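Local coordinates for periplasmic oligopeptide-binding protein (Burkholderia pseudomallei, PDB 3ZS6) that binds oligopeptides in the periplasm and probably hands them to an ABC transporter for uptake, at residues S99-L104 with F407-D412. Residues are numbered along the deposited sequence; the frame is centred on the assembly and turned at random.
Sequences SKYTIL and FADYND
In the peptide-binding cleft of this family 5 solute-binding protein, Tyr101 and Asp409 meet tip to tip beside the bound peptide. Their loops, one between helices 82-93 and 111-115, the other leaving strand 401-407, lie some 300 residues apart in sequence. Tyr101 OH donates a very short hydrogen bond of 2.5 Å to Asp409 OD2, which sits at the edge of the phenol ring, near its plane. The carboxylate is turned 53° from that ring. With CG anti to its own carbonyl carbon (chi1 -72°), the Asp409 side chain reaches toward Tyr101. OD1 of Asp409 accepts a hydrogen bond from the peptide backbone; Tyr101 OH also makes a weak bond to that backbone. The carboxylate is thus held at both oxygens, by Tyr101 at OD2 and by the peptide at OD1, which limits its rotation. On the Tyr101 side, Ile103 CD1 lies 3.6 Å above one ring face, offset toward the rim, and Leu104 CG comes to the ring edge. Tyr101 N donates to Ser99 OG at 2.9 Å, closing an ST turn at the start of the loop segment. Phe407, at the end of its strand, adds backbone bonds to the peptide. Leu104 CD2 lies beside the carboxylate, 4.2 Å from Asp409 OD2, and makes an apolar contact with the edge of the Tyr410 ring at CE2, 4.3 Å away.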
# COMPACT_ATOMS: atom_id res chain seq x y z
N SER A 99 -8.66 -5.34 -13.13
CA SER A 99 -7.84 -5.11 -11.93
C SER A 99 -7.33 -3.67 -11.86
O SER A 99 -6.88 -3.12 -12.86
CB SER A 99 -6.64 -6.05 -11.88
OG SER A 99 -5.86 -5.80 -10.71
N LYS A 100 -7.38 -3.09 -10.67
CA LYS A 100 -6.74 -1.80 -10.43
C LYS A 100 -5.30 -1.96 -9.97
O LYS A 100 -4.63 -0.97 -9.65
CB LYS A 100 -7.53 -0.99 -9.39
CG LYS A 100 -8.87 -0.46 -9.91
CD LYS A 100 -8.65 0.45 -11.10
CE LYS A 100 -9.90 1.27 -11.43
NZ LYS A 100 -9.65 2.22 -12.56
N TYR A 101 -4.80 -3.19 -9.93
CA TYR A 101 -3.44 -3.43 -9.45
C TYR A 101 -2.56 -4.16 -10.43
O TYR A 101 -1.80 -5.05 -10.05
CB TYR A 101 -3.45 -4.16 -8.10
CG TYR A 101 -2.49 -3.57 -7.08
CD1 TYR A 101 -2.87 -2.49 -6.29
CD2 TYR A 101 -1.20 -4.07 -6.93
CE1 TYR A 101 -2.01 -1.94 -5.37
CE2 TYR A 101 -0.32 -3.52 -5.99
CZ TYR A 101 -0.74 -2.46 -5.22
OH TYR A 101 0.09 -1.88 -4.29
N THR A 102 -2.62 -3.77 -11.70
CA THR A 102 -1.77 -4.39 -12.72
C THR A 102 -0.29 -4.01 -12.55
O THR A 102 0.58 -4.60 -13.19
CB THR A 102 -2.24 -4.02 -14.14
OG1 THR A 102 -2.31 -2.60 -14.27
CG2 THR A 102 -3.61 -4.62 -14.44
N ILE A 103 -0.00 -3.04 -11.69
CA ILE A 103 1.37 -2.56 -11.53
C ILE A 103 2.36 -3.67 -11.17
O ILE A 103 3.50 -3.67 -11.64
CB ILE A 103 1.47 -1.41 -10.50
CG1 ILE A 103 0.89 -1.85 -9.15
CG2 ILE A 103 0.77 -0.15 -11.03
CD1 ILE A 103 1.08 -0.83 -8.03
N LEU A 104 1.94 -4.62 -10.34
CA LEU A 104 2.85 -5.68 -9.89
C LEU A 104 3.24 -6.66 -11.00
O LEU A 104 4.36 -7.17 -11.02
CB LEU A 104 2.28 -6.45 -8.69
CG LEU A 104 2.36 -5.71 -7.35
CD1 LEU A 104 1.89 -6.60 -6.20
CD2 LEU A 104 3.76 -5.20 -7.11
N PHE A 407 1.85 2.67 1.02
CA PHE A 407 2.80 1.79 1.69
C PHE A 407 3.62 1.07 0.63
O PHE A 407 3.07 0.54 -0.34
CB PHE A 407 2.06 0.72 2.51
CG PHE A 407 1.87 1.09 3.96
CD1 PHE A 407 0.85 1.95 4.34
CD2 PHE A 407 2.71 0.57 4.93
CE1 PHE A 407 0.68 2.30 5.67
CE2 PHE A 407 2.54 0.91 6.27
CZ PHE A 407 1.52 1.77 6.64
N ALA A 408 4.94 1.06 0.80
CA ALA A 408 5.80 0.35 -0.14
C ALA A 408 5.36 -1.11 -0.27
O ALA A 408 5.05 -1.75 0.74
CB ALA A 408 7.25 0.43 0.32
N ASP A 409 5.35 -1.64 -1.50
CA ASP A 409 5.03 -3.05 -1.73
C ASP A 409 6.29 -3.91 -1.64
O ASP A 409 6.22 -5.14 -1.56
CB ASP A 409 4.39 -3.26 -3.12
CG ASP A 409 2.96 -2.72 -3.20
OD1 ASP A 409 2.28 -2.64 -2.16
OD2 ASP A 409 2.53 -2.37 -4.31
N TYR A 410 7.43 -3.23 -1.67
CA TYR A 410 8.75 -3.86 -1.61
C TYR A 410 9.75 -2.75 -1.38
O TYR A 410 9.43 -1.58 -1.60
CB TYR A 410 9.06 -4.60 -2.91
CG TYR A 410 8.80 -3.80 -4.17
CD1 TYR A 410 9.79 -2.98 -4.71
CD2 TYR A 410 7.57 -3.86 -4.82
CE1 TYR A 410 9.55 -2.24 -5.87
CE2 TYR A 410 7.32 -3.13 -5.97
CZ TYR A 410 8.32 -2.32 -6.49
OH TYR A 410 8.07 -1.59 -7.64
N ASN A 411 10.95 -3.10 -0.94
CA ASN A 411 11.90 -2.07 -0.52
C ASN A 411 12.76 -1.59 -1.67
O ASN A 411 13.94 -1.89 -1.74
CB ASN A 411 12.77 -2.56 0.64
CG ASN A 411 13.63 -1.45 1.23
OD1 ASN A 411 13.72 -0.34 0.68
ND2 ASN A 411 14.28 -1.73 2.36
N ASP A 412 12.13 -0.85 -2.58
CA ASP A 412 12.85 -0.19 -3.65
C ASP A 412 12.04 1.01 -4.14
O ASP A 412 10.81 0.98 -4.11
CB ASP A 412 13.14 -1.14 -4.81
CG ASP A 412 13.91 -0.45 -5.93
OD1 ASP A 412 15.12 -0.21 -5.74
OD2 ASP A 412 13.30 -0.14 -6.98